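Side-chain contacts in lipoprotein (Streptococcus pneumoniae, PDB 3CX3), which binds zinc and, as a lipoprotein homologous with ABC transporters, probably acts as the solute-binding component of a zinc-uptake system: residues 9-14 against 140-145; 45-50 against 70-75; 76-81 against 85-90; 92-97 against 132-137. All blocks are in the same frame, centred on the assembly; numbering follows the deposited sequence. Where two conformers were deposited one is given.

All four contacts belong to the part of the chain built round the parallel sheet 33-36, 12-15, 61-64, 86-89. Contact 1 closes the longest loop, from the start of strand 12-15 to the end of helix 125-142, and contacts 2, 3 and 4 follow one another inside it. Contacts 1 and 3 join the sheet region to helix 125-142 and to a loop, their centres 14 Å apart. Contact 2 pairs two loops, 12 Å from contact 3 between centres. Contact 4 lays a loop on helix 125-142, and A90 of contact 3 touches its I134 and I135. This half of the protein supplies H44 and H120 to the zinc site.

Contact 1 of 4, residues 9-14 against 140-145; sequences KGMKIV and SEVDSE
M11, a selenomethionine, reaches from just before strand 12-15 to V142 and D143 at the end of a helix. The backbones stay well apart here, the CA atoms of M11 and D143 being 8.6 Å from each other, and it is the long side chain of M11 that bridges the gap. Its conformation explains how. The first torsion, -96°, is not a staggered one; CG to SE then continues extended, and a bend at chi3 (-48°) turns the methyl group aside from the line of the chain. The selenium faces two neighbours at once: M11 SE is 4.0 Å from V142 CG1, and M11 SE is equally 4.0 Å from D143 CB. The bent methyl makes the tighter touch, with M11 CE 3.4 Å from D143 CB and 3.9 Å from D143 CG.

D143 thus offers M11 mainly its CB. With CG anti to the backbone N (chi1 169°), its carboxylate has other business: OD1 is hydrogen-bonded to the hydroxyl of Y150, a residue M11 also touches. D143 is the first residue to leave helical backbone angles, so the methyl packs just where the helix gives way to the turn beyond it. The meeting is wholly one of van der Waals contact, small and at the surface. Around it, V61 of strand 61-64 is touched by both M11 and V142, N32 OD1 is hydrogen-bonded to the backbone N of M11, and Y150 brings in helix 147-173, so that strand 12-15, strand 61-64 and helices 125-142 and 147-173 converge at this corner.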
loop_
_atom_site.group_PDB
_atom_site.type_symbol
_atom_site.label_atom_id
_atom_site.label_comp_id
_atom_site.label_asym_id
_atom_site.label_seq_id
_atom_site.Cartn_x
_atom_site.Cartn_y
_atom_site.Cartn_z
ATOM N N LYS A 9 20.009 16.965 -13.674
ATOM C CA LYS A 9 18.927 17.203 -12.711
ATOM C C LYS A 9 18.077 15.941 -12.639
ATOM O O LYS A 9 18.081 15.225 -11.631
ATOM C CB LYS A 9 18.034 18.393 -13.114
ATOM C CG LYS A 9 18.311 19.700 -12.369
ATOM C CD LYS A 9 17.819 19.661 -10.921
ATOM C CE LYS A 9 18.547 20.683 -10.066
ATOM N NZ LYS A 9 19.995 20.344 -9.925
ATOM N N GLY A 10 17.374 15.670 -13.738
ATOM C CA GLY A 10 16.359 14.626 -13.788
ATOM C C GLY A 10 15.026 15.340 -13.814
ATOM O O GLY A 10 14.991 16.573 -13.844
HETATM N N MSE A 11 13.937 14.573 -13.804
HETATM C CA MSE A 11 12.583 15.111 -13.645
HETATM C C MSE A 11 12.191 15.181 -12.181
HETATM O O MSE A 11 12.223 14.162 -11.488
HETATM C CB MSE A 11 11.554 14.238 -14.361
HETATM C CG MSE A 11 11.183 14.694 -15.751
HETATM SE SE MSE A 11 9.614 13.726 -16.422
HETATM C CE MSE A 11 10.113 11.878 -16.020
ATOM N N LYS A 12 11.806 16.374 -11.725
ATOM C CA LYS A 12 11.326 16.566 -10.355
ATOM C C LYS A 12 9.958 15.881 -10.215
ATOM O O LYS A 12 9.002 16.216 -10.940
ATOM C CB LYS A 12 11.241 18.057 -10.010
ATOM C CG LYS A 12 11.149 18.354 -8.506
ATOM C CD LYS A 12 11.013 19.857 -8.201
ATOM C CE LYS A 12 12.381 20.507 -8.000
ATOM N NZ LYS A 12 12.387 21.572 -6.926
ATOM N N ILE A 13 9.883 14.916 -9.295
ATOM C CA ILE A 13 8.712 14.035 -9.169
ATOM C C ILE A 13 8.213 13.970 -7.723
ATOM O O ILE A 13 8.940 13.580 -6.816
ATOM C CB ILE A 13 8.990 12.595 -9.735
ATOM C CG1 ILE A 13 9.020 12.603 -11.266
ATOM C CG2 ILE A 13 7.978 11.604 -9.242
ATOM C CD1 ILE A 13 9.617 11.341 -11.878
ATOM N N VAL A 14 6.961 14.381 -7.529
ATOM C CA VAL A 14 6.315 14.283 -6.238
ATOM C C VAL A 14 5.373 13.076 -6.228
ATOM O O VAL A 14 4.820 12.650 -7.254
ATOM C CB VAL A 14 5.650 15.617 -5.801
ATOM C CG1 VAL A 14 4.939 15.468 -4.464
ATOM C CG2 VAL A 14 6.702 16.705 -5.666
ATOM N N SER A 140 6.955 6.627 -19.359
ATOM C CA SER A 140 7.668 6.566 -20.637
ATOM C C SER A 140 6.933 7.255 -21.800
ATOM O O SER A 140 7.537 7.512 -22.846
ATOM C CB SER A 140 8.183 5.157 -20.963
ATOM O OG SER A 140 7.155 4.238 -21.189
ATOM N N GLU A 141 5.652 7.588 -21.617
ATOM C CA GLU A 141 5.013 8.508 -22.572
ATOM C C GLU A 141 5.346 9.975 -22.247
ATOM O O GLU A 141 5.536 10.789 -23.141
ATOM C CB GLU A 141 3.503 8.247 -22.706
ATOM C CG GLU A 141 2.573 9.496 -22.852
ATOM C CD GLU A 141 2.920 10.445 -24.013
ATOM O OE1 GLU A 141 3.275 9.990 -25.126
ATOM O OE2 GLU A 141 2.841 11.671 -23.799
ATOM N N VAL A 142 5.437 10.300 -20.965
ATOM C CA VAL A 142 5.756 11.671 -20.543
ATOM C C VAL A 142 7.216 12.076 -20.829
ATOM O O VAL A 142 7.493 13.216 -21.234
ATOM C CB VAL A 142 5.358 11.886 -19.059
ATOM C CG1 VAL A 142 6.251 12.928 -18.356
ATOM C CG2 VAL A 142 3.885 12.252 -18.979
ATOM N N ASP A 143 8.124 11.127 -20.633
ATOM C CA ASP A 143 9.570 11.327 -20.777
ATOM C C ASP A 143 10.043 10.271 -21.774
ATOM O O ASP A 143 10.667 9.272 -21.430
ATOM C CB ASP A 143 10.239 11.195 -19.396
ATOM C CG ASP A 143 11.760 11.114 -19.467
ATOM O OD1 ASP A 143 12.288 10.017 -19.201
ATOM O OD2 ASP A 143 12.429 12.127 -19.781
ATOM N N SER A 144 9.693 10.499 -23.032
ATOM C CA SER A 144 9.876 9.510 -24.087
ATOM C C SER A 144 11.284 8.924 -24.198
ATOM O O SER A 144 11.447 7.734 -24.489
ATOM C CB SER A 144 9.457 10.094 -25.429
ATOM O OG SER A 144 9.021 9.058 -26.287
ATOM N N GLU A 145 12.300 9.752 -23.987
ATOM C CA GLU A 145 13.664 9.290 -24.192
ATOM C C GLU A 145 13.945 8.033 -23.393
ATOM O O GLU A 145 14.403 7.038 -23.941
ATOM C CB GLU A 145 14.685 10.387 -23.878
ATOM C CG GLU A 145 14.849 11.396 -25.003
ATOM C CD GLU A 145 15.463 10.784 -26.271
ATOM O OE1 GLU A 145 16.701 10.595 -26.296
ATOM O OE2 GLU A 145 14.710 10.507 -27.238
#

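Contact 2 of 4, residues 45-50 against 70-75; sequences SFEPSA and ESWAGS
The indole of W72 meets P48 and F46 on one and the same side. P48 lies over the five-membered ring; F46 turns its edge to the outer rim of the six-membered ring at CH2. F46 CD2 is 3.6 Å from W72 CH2, which lies near the plane of the phenyl ring. The two ring planes are 66° apart and the centroids 5.6 Å from each other: an offset edge-to-face pair. P48 stands steeply on the indole and sets its CG-CD edge on it. P48 CG is 3.5 Å from the centroid of the five-membered ring, only 9° off its normal, which makes a good CH-pi contact, while P48 CD rests 3.4 Å from W72 CD2 at the fusion of the two rings.

W72 presents its face this way because CG stands between the backbone N and the carbonyl carbon (chi1 84°), the crowded position for a side chain. CB of E70, in the same segment, lies against the opposite face, toward its rim. One oxygen comes close, F46 O, set obliquely to the ring 3.2 Å from W72 CZ3; the E47 carboxylate, bent back at chi2, is a looser neighbour, with OE1 4.1 Å from W72 CE3.

Beyond P48, S49 takes the N-cap position of helix 50-58, its OG accepting a hydrogen bond from D52 N, and P48 itself touches I53 of that helix. Both segments belong to loops that follow strands of the parallel sheet, and the first comes directly after the zinc ligand H44; this fits the metal-binding fold of the family, in which loops beyond the strand ends frame the site.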
loop_
_atom_site.group_PDB
_atom_site.type_symbol
_atom_site.label_atom_id
_atom_site.label_comp_id
_atom_site.label_asym_id
_atom_site.label_seq_id
_atom_site.Cartn_x
_atom_site.Cartn_y
_atom_site.Cartn_z
ATOM N N SER A 45 -6.487 9.456 5.987
ATOM C CA SER A 45 -7.082 10.688 6.534
ATOM C C SER A 45 -6.346 11.974 6.103
ATOM O O SER A 45 -6.753 13.075 6.474
ATOM C CB SER A 45 -7.122 10.607 8.058
ATOM O OG SER A 45 -5.796 10.590 8.568
ATOM N N PHE A 46 -5.271 11.822 5.330
ATOM C CA PHE A 46 -4.363 12.921 5.020
ATOM C C PHE A 46 -4.958 13.891 4.006
ATOM O O PHE A 46 -5.548 13.476 3.010
ATOM C CB PHE A 46 -3.040 12.361 4.482
ATOM C CG PHE A 46 -2.072 13.417 4.018
ATOM C CD1 PHE A 46 -1.207 14.047 4.929
ATOM C CD2 PHE A 46 -2.016 13.791 2.675
ATOM C CE1 PHE A 46 -0.307 15.035 4.491
ATOM C CE2 PHE A 46 -1.118 14.776 2.239
ATOM C CZ PHE A 46 -0.268 15.398 3.152
ATOM N N GLU A 47 -4.797 15.184 4.247
ATOM C CA GLU A 47 -5.242 16.180 3.272
ATOM C C GLU A 47 -4.108 17.169 3.102
ATOM O O GLU A 47 -3.653 17.749 4.089
ATOM C CB GLU A 47 -6.520 16.902 3.719
ATOM C CG GLU A 47 -7.697 15.999 4.092
ATOM C CD GLU A 47 -8.488 15.483 2.885
ATOM O OE1 GLU A 47 -8.138 15.806 1.735
ATOM O OE2 GLU A 47 -9.477 14.743 3.092
ATOM N N PRO A 48 -3.638 17.358 1.855
ATOM C CA PRO A 48 -2.463 18.194 1.573
ATOM C C PRO A 48 -2.646 19.660 1.977
ATOM O O PRO A 48 -3.655 20.278 1.631
ATOM C CB PRO A 48 -2.320 18.082 0.053
ATOM C CG PRO A 48 -3.703 17.723 -0.423
ATOM C CD PRO A 48 -4.218 16.803 0.619
ATOM N N SER A 49 -1.670 20.187 2.717
ATOM C CA SER A 49 -1.567 21.620 3.016
ATOM C C SER A 49 -1.487 22.473 1.744
ATOM O O SER A 49 -1.242 21.952 0.655
ATOM C CB SER A 49 -0.319 21.878 3.861
ATOM O OG SER A 49 0.851 21.845 3.062
ATOM N N ALA A 50 -1.678 23.787 1.880
ATOM C CA ALA A 50 -1.470 24.716 0.756
ATOM C C ALA A 50 -0.061 24.584 0.177
ATOM O O ALA A 50 0.173 24.856 -1.004
ATOM C CB ALA A 50 -1.721 26.137 1.204
ATOM N N GLU A 70 -6.244 8.591 -2.462
ATOM C CA GLU A 70 -5.964 10.005 -2.506
ATOM C C GLU A 70 -7.096 10.705 -3.279
ATOM O O GLU A 70 -7.012 10.894 -4.500
ATOM C CB GLU A 70 -4.596 10.249 -3.127
ATOM C CG GLU A 70 -3.476 9.381 -2.526
ATOM C CD GLU A 70 -3.114 8.196 -3.406
ATOM O OE1 GLU A 70 -4.065 7.512 -3.917
ATOM O OE2 GLU A 70 -1.881 7.972 -3.604
ATOM N N SER A 71 -8.158 11.041 -2.534
ATOM C CA SER A 71 -9.371 11.720 -3.039
ATOM C C SER A 71 -9.152 13.148 -3.546
ATOM O O SER A 71 -9.808 13.553 -4.507
ATOM C CB SER A 71 -10.453 11.757 -1.961
ATOM O OG SER A 71 -11.056 10.493 -1.801
ATOM N N TRP A 72 -8.295 13.930 -2.880
ATOM C CA TRP A 72 -7.767 15.141 -3.510
ATOM C C TRP A 72 -6.852 14.553 -4.571
ATOM O O TRP A 72 -6.190 13.559 -4.303
ATOM C CB TRP A 72 -6.914 15.955 -2.535
ATOM C CG TRP A 72 -5.502 15.428 -2.508
ATOM C CD1 TRP A 72 -4.454 15.791 -3.331
ATOM C CD2 TRP A 72 -5.015 14.382 -1.680
ATOM N NE1 TRP A 72 -3.336 15.046 -3.033
ATOM C CE2 TRP A 72 -3.655 14.171 -2.027
ATOM C CE3 TRP A 72 -5.587 13.615 -0.662
ATOM C CZ2 TRP A 72 -2.871 13.233 -1.391
ATOM C CZ3 TRP A 72 -4.815 12.681 -0.038
ATOM C CH2 TRP A 72 -3.463 12.496 -0.400
ATOM N N ALA A 73 -6.784 15.123 -5.763
ATOM C CA ALA A 73 -5.859 14.598 -6.788
ATOM C C ALA A 73 -6.588 14.688 -8.079
ATOM O O ALA A 73 -6.070 15.213 -9.066
ATOM C CB ALA A 73 -5.455 13.142 -6.515
ATOM N N GLY A 74 -7.783 14.105 -8.073
ATOM C CA GLY A 74 -8.841 14.564 -8.927
ATOM C C GLY A 74 -9.134 15.874 -8.236
ATOM O O GLY A 74 -9.128 15.949 -6.999
ATOM N N SER A 75 -9.334 16.920 -9.019
ATOM C CA SER A 75 -9.575 18.238 -8.459
ATOM C C SER A 75 -8.317 19.089 -8.282
ATOM O O SER A 75 -8.421 20.297 -8.050
ATOM C CB SER A 75 -10.401 18.145 -7.176
ATOM O OG SER A 75 -11.762 17.907 -7.517
#

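Contact 3 of 4, residues 76-81 against 85-90; sequences LDPNLK and VKVLEA
P78 packs against V85 and V87 where the chain returns to a four-stranded parallel sheet of strand order 2-1-3-4 (33-36, 12-15, 61-64, 86-89). Loop 76-81 lies on the connection between the neighbouring strands 61-64 and 86-89, and it folds over the start of 86-89, the strand at the sheet's edge. Followed outward, P78 uses two of its ring carbons, CB and CG. CB meets one methyl of V85, with P78 CB 3.4 Å from V85 CG2. At CG the same methyl is again at hand, P78 CG lying 3.4 Å from V85 CG2, so V85 presses against the CB-CG bond rather than a single carbon, and the two side chains cross at about a right angle. CG also reaches over to V87 on the strand. CD then closes the ring onto the backbone N, which fixes how far the tip can swing.

V85 holds its branch at chi1 -97°, away from a staggered rotamer. V87 has CG1 anti to the backbone N (chi1 -165°) and CG2 anti to the carbonyl carbon, and it is CG2 that faces P78. L76, in one of its two conformers, approaches CG1 loosely; it also leans on I53, I56 and Y57 of helix 50-58 and on F62 of strand 61-64, tying the loop to helix and sheet alike. The loop has its own polar anchors: Y57 OH is hydrogen-bonded to D77 N, and K81 N donates to D77 O at 3.1 Å, curling the backbone round P78. The proline's link to the strand itself is one carbon on one methyl, P78 CG standing 3.9 Å from V87 CG2.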
loop_
_atom_site.group_PDB
_atom_site.type_symbol
_atom_site.label_atom_id
_atom_site.label_comp_id
_atom_site.label_asym_id
_atom_site.label_seq_id
_atom_site.Cartn_x
_atom_site.Cartn_y
_atom_site.Cartn_z
ATOM N N LEU A 76 -7.146 18.462 -8.378
ATOM C CA LEU A 76 -5.920 19.192 -8.663
ATOM C C LEU A 76 -6.106 19.753 -10.062
ATOM O O LEU A 76 -6.466 19.016 -10.981
ATOM C CB LEU A 76 -4.704 18.264 -8.629
ATOM C CG LEU A 76 -3.690 18.296 -7.482
ATOM C CD1 LEU A 76 -4.330 18.386 -6.105
ATOM C CD2 LEU A 76 -2.804 17.068 -7.579
ATOM N N ASP A 77 -5.893 21.055 -10.226
ATOM C CA ASP A 77 -6.160 21.703 -11.511
ATOM C C ASP A 77 -4.951 22.482 -12.016
ATOM O O ASP A 77 -4.875 23.695 -11.840
ATOM C CB ASP A 77 -7.414 22.583 -11.435
ATOM C CG ASP A 77 -8.095 22.764 -12.790
ATOM O OD1 ASP A 77 -7.606 22.220 -13.815
ATOM O OD2 ASP A 77 -9.135 23.464 -12.829
ATOM N N PRO A 78 -4.000 21.772 -12.656
ATOM C CA PRO A 78 -2.754 22.383 -13.103
ATOM C C PRO A 78 -3.004 23.431 -14.177
ATOM O O PRO A 78 -2.334 24.464 -14.205
ATOM C CB PRO A 78 -1.965 21.195 -13.676
ATOM C CG PRO A 78 -2.611 19.981 -13.102
ATOM C CD PRO A 78 -4.047 20.337 -12.998
ATOM N N ASN A 79 -3.980 23.162 -15.036
ATOM C CA ASN A 79 -4.282 24.023 -16.167
ATOM C C ASN A 79 -5.425 24.945 -15.779
ATOM O O ASN A 79 -6.575 24.741 -16.164
ATOM C CB ASN A 79 -4.597 23.167 -17.400
ATOM C CG ASN A 79 -3.482 22.156 -17.712
ATOM O OD1 ASN A 79 -3.707 20.935 -17.717
ATOM N ND2 ASN A 79 -2.268 22.667 -17.957
ATOM N N LEU A 80 -5.075 25.952 -14.987
ATOM C CA LEU A 80 -6.015 26.830 -14.298
ATOM C C LEU A 80 -5.180 27.532 -13.254
ATOM O O LEU A 80 -5.221 28.755 -13.105
ATOM C CB LEU A 80 -7.109 26.025 -13.592
ATOM C CG LEU A 80 -8.495 26.595 -13.246
ATOM C CD1 LEU A 80 -8.436 27.850 -12.370
ATOM C CD2 LEU A 80 -9.341 26.840 -14.509
ATOM N N LYS A 81 -4.408 26.724 -12.535
ATOM C CA LYS A 81 -3.497 27.211 -11.513
ATOM C C LYS A 81 -2.095 27.403 -12.092
ATOM O O LYS A 81 -1.106 27.426 -11.355
ATOM C CB LYS A 81 -3.504 26.275 -10.303
ATOM C CG LYS A 81 -4.924 25.979 -9.797
ATOM C CD LYS A 81 -5.060 26.007 -8.280
ATOM C CE LYS A 81 -5.320 27.410 -7.772
ATOM N NZ LYS A 81 -4.107 28.277 -7.869
ATOM N N VAL A 85 2.225 20.097 -14.489
ATOM C CA VAL A 85 2.382 18.762 -13.915
ATOM C C VAL A 85 1.684 17.736 -14.768
ATOM O O VAL A 85 0.598 17.983 -15.312
ATOM C CB VAL A 85 1.801 18.617 -12.490
ATOM C CG1 VAL A 85 2.871 18.780 -11.434
ATOM C CG2 VAL A 85 0.645 19.558 -12.260
ATOM N N LYS A 86 2.333 16.588 -14.895
ATOM C CA LYS A 86 1.677 15.397 -15.366
ATOM C C LYS A 86 1.184 14.731 -14.097
ATOM O O LYS A 86 1.982 14.384 -13.224
ATOM C CB LYS A 86 2.671 14.516 -16.116
ATOM C CG LYS A 86 3.785 15.309 -16.807
ATOM C CD LYS A 86 3.242 16.464 -17.675
ATOM C CE LYS A 86 4.358 17.165 -18.473
ATOM N NZ LYS A 86 5.245 18.076 -17.669
ATOM N N VAL A 87 -0.132 14.623 -13.959
ATOM C CA VAL A 87 -0.718 13.980 -12.803
ATOM C C VAL A 87 -1.000 12.552 -13.225
ATOM O O VAL A 87 -1.688 12.316 -14.221
ATOM C CB VAL A 87 -2.021 14.691 -12.306
ATOM C CG1 VAL A 87 -2.403 14.225 -10.903
ATOM C CG2 VAL A 87 -1.855 16.191 -12.299
ATOM N N LEU A 88 -0.446 11.601 -12.478
ATOM C CA LEU A 88 -0.487 10.185 -12.867
ATOM C C LEU A 88 -1.108 9.279 -11.797
ATOM O O LEU A 88 -0.580 9.158 -10.690
ATOM C CB LEU A 88 0.927 9.698 -13.274
ATOM C CG LEU A 88 1.541 10.492 -14.450
ATOM C CD1 LEU A 88 2.950 10.065 -14.766
ATOM C CD2 LEU A 88 0.683 10.386 -15.714
ATOM N N GLU A 89 -2.234 8.649 -12.142
ATOM C CA GLU A 89 -2.906 7.680 -11.249
ATOM C C GLU A 89 -2.317 6.317 -11.586
ATOM O O GLU A 89 -2.567 5.785 -12.666
ATOM C CB GLU A 89 -4.432 7.716 -11.412
ATOM C CG GLU A 89 -5.217 6.998 -10.294
ATOM C CD GLU A 89 -6.677 6.590 -10.666
ATOM O OE1 GLU A 89 -7.568 6.618 -9.807
ATOM O OE2 GLU A 89 -6.963 6.235 -11.815
ATOM N N ALA A 90 -1.533 5.770 -10.660
ATOM C CA ALA A 90 -0.671 4.626 -10.926
ATOM C C ALA A 90 -1.424 3.326 -11.016
ATOM O O ALA A 90 -0.928 2.364 -11.601
ATOM C CB ALA A 90 0.447 4.539 -9.893
#

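Contact 4 of 4, residues 92-97 against 132-137; sequences EGMTLE and AQIIAD
M94, a selenomethionine, and I134 supply the apolar part of this contact, and I134 does so with one atom, its terminal methyl. M94 CG is 3.6 Å from I134 CD1, and the selenium of M94 follows at 4.0 Å from that methyl. I134 extends outward from the helix, with CG1 anti to the carbonyl carbon (chi1 -54°) and CD1 continuing straight on at chi2 171°, which carries the methyl away from the helix and onto the loop. M94 starts out extended as well, and the bend at chi3 turns CE away from I134; the same side chain also touches K127 and E131 of helix 125-142.

A second kind of touch involves the backbone: E92 O lies 3.6 Å from I134 CD1, simple van der Waals contact between a carbonyl oxygen and a methyl. G93, which follows, has a positive phi and brings no side chain to the interface.

The charged partner comes from just beyond the helical segment. E92 OE2 forms a salt bridge with K138 NZ, one helical turn after I134, so the loop is held at two successive turns, by a methyl and by an ion pair.

Within 132-137 the helix bonds run regularly, as in D137 N to Q133 O. Between the segments there is only van der Waals contact; the E92-K138 salt bridge, just outside, adds a polar tie from the same loop to the same helix.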
loop_
_atom_site.group_PDB
_atom_site.type_symbol
_atom_site.label_atom_id
_atom_site.label_comp_id
_atom_site.label_asym_id
_atom_site.label_seq_id
_atom_site.Cartn_x
_atom_site.Cartn_y
_atom_site.Cartn_z
ATOM N N GLU A 92 -4.427 3.252 -12.425
ATOM C CA GLU A 92 -5.511 3.561 -13.342
ATOM C C GLU A 92 -5.785 2.389 -14.274
ATOM O O GLU A 92 -4.877 1.840 -14.889
ATOM C CB GLU A 92 -5.189 4.809 -14.126
ATOM C CG GLU A 92 -6.381 5.413 -14.842
ATOM C CD GLU A 92 -5.932 6.388 -15.898
ATOM O OE1 GLU A 92 -6.735 7.257 -16.292
ATOM O OE2 GLU A 92 -4.761 6.282 -16.320
ATOM N N GLY A 93 -7.055 1.999 -14.351
ATOM C CA GLY A 93 -7.458 0.814 -15.092
ATOM C C GLY A 93 -7.561 -0.427 -14.224
ATOM O O GLY A 93 -8.412 -1.279 -14.478
HETATM N N MSE A 94 -6.694 -0.546 -13.217
HETATM C CA MSE A 94 -6.698 -1.724 -12.315
HETATM C C MSE A 94 -8.010 -1.907 -11.590
HETATM O O MSE A 94 -8.507 -0.991 -10.949
HETATM C CB MSE A 94 -5.593 -1.632 -11.275
HETATM C CG MSE A 94 -4.206 -1.792 -11.846
HETATM SE SE MSE A 94 -2.969 -1.757 -10.384
HETATM C CE MSE A 94 -3.649 -3.208 -9.285
ATOM N N THR A 95 -8.555 -3.108 -11.683
ATOM C CA THR A 95 -9.896 -3.383 -11.200
ATOM C C THR A 95 -9.821 -3.682 -9.705
ATOM O O THR A 95 -9.155 -4.633 -9.304
ATOM C CB THR A 95 -10.581 -4.538 -12.031
ATOM O OG1 THR A 95 -10.837 -5.679 -11.215
ATOM C CG2 THR A 95 -9.704 -4.969 -13.207
ATOM N N LEU A 96 -10.487 -2.852 -8.895
ATOM C CA LEU A 96 -10.491 -2.984 -7.417
ATOM C C LEU A 96 -11.736 -3.685 -6.873
ATOM O O LEU A 96 -12.856 -3.445 -7.334
ATOM C CB LEU A 96 -10.356 -1.614 -6.726
ATOM C CG LEU A 96 -9.299 -0.555 -7.077
ATOM C CD1 LEU A 96 -9.593 0.737 -6.342
ATOM C CD2 LEU A 96 -7.884 -1.005 -6.782
ATOM N N GLU A 97 -11.541 -4.531 -5.870
ATOM C CA GLU A 97 -12.670 -5.241 -5.261
ATOM C C GLU A 97 -13.479 -4.336 -4.318
ATOM O O GLU A 97 -12.915 -3.549 -3.548
ATOM C CB GLU A 97 -12.241 -6.591 -4.615
ATOM C CG GLU A 97 -11.499 -6.541 -3.256
ATOM C CD GLU A 97 -10.628 -7.798 -2.964
ATOM O OE1 GLU A 97 -9.932 -7.804 -1.918
ATOM O OE2 GLU A 97 -10.621 -8.766 -3.770
ATOM N N ALA A 132 3.555 -1.150 -11.119
ATOM C CA ALA A 132 4.904 -0.810 -11.608
ATOM C C ALA A 132 4.911 -0.538 -13.106
ATOM O O ALA A 132 5.471 0.462 -13.555
ATOM C CB ALA A 132 5.854 -1.943 -11.300
ATOM N N GLN A 133 4.290 -1.452 -13.862
ATOM C CA GLN A 133 4.090 -1.330 -15.316
ATOM C C GLN A 133 3.407 -0.027 -15.727
ATOM O O GLN A 133 3.975 0.772 -16.482
ATOM C CB GLN A 133 3.254 -2.508 -15.845
ATOM C CG GLN A 133 4.039 -3.599 -16.504
ATOM C CD GLN A 133 4.269 -3.326 -17.976
ATOM O OE1 GLN A 133 5.073 -2.473 -18.329
ATOM N NE2 GLN A 133 3.550 -4.045 -18.844
ATOM N N ILE A 134 2.184 0.170 -15.232
ATOM C CA ILE A 134 1.427 1.397 -15.490
ATOM C C ILE A 134 2.333 2.596 -15.274
ATOM O O ILE A 134 2.356 3.517 -16.085
ATOM C CB ILE A 134 0.185 1.542 -14.585
ATOM C CG1 ILE A 134 -0.711 0.300 -14.695
ATOM C CG2 ILE A 134 -0.571 2.811 -14.964
ATOM C CD1 ILE A 134 -1.870 0.208 -13.685
ATOM N N ILE A 135 3.093 2.564 -14.187
ATOM C CA ILE A 135 3.983 3.663 -13.846
ATOM C C ILE A 135 4.973 3.889 -14.976
ATOM O O ILE A 135 5.074 5.009 -15.508
ATOM C CB ILE A 135 4.689 3.436 -12.478
ATOM C CG1 ILE A 135 3.682 3.639 -11.334
ATOM C CG2 ILE A 135 5.915 4.335 -12.336
ATOM C CD1 ILE A 135 4.215 3.371 -9.930
ATOM N N ALA A 136 5.677 2.819 -15.357
ATOM C CA ALA A 136 6.653 2.895 -16.437
ATOM C C ALA A 136 6.001 3.410 -17.710
ATOM O O ALA A 136 6.493 4.351 -18.293
ATOM C CB ALA A 136 7.323 1.537 -16.661
ATOM N N ASP A 137 4.872 2.818 -18.109
ATOM C CA ASP A 137 4.127 3.277 -19.291
ATOM C C ASP A 137 3.881 4.785 -19.296
ATOM O O ASP A 137 4.296 5.504 -20.229
ATOM C CB ASP A 137 2.795 2.537 -19.417
ATOM C CG ASP A 137 2.970 1.067 -19.795
ATOM O OD1 ASP A 137 1.956 0.387 -20.050
ATOM O OD2 ASP A 137 4.124 0.591 -19.848
#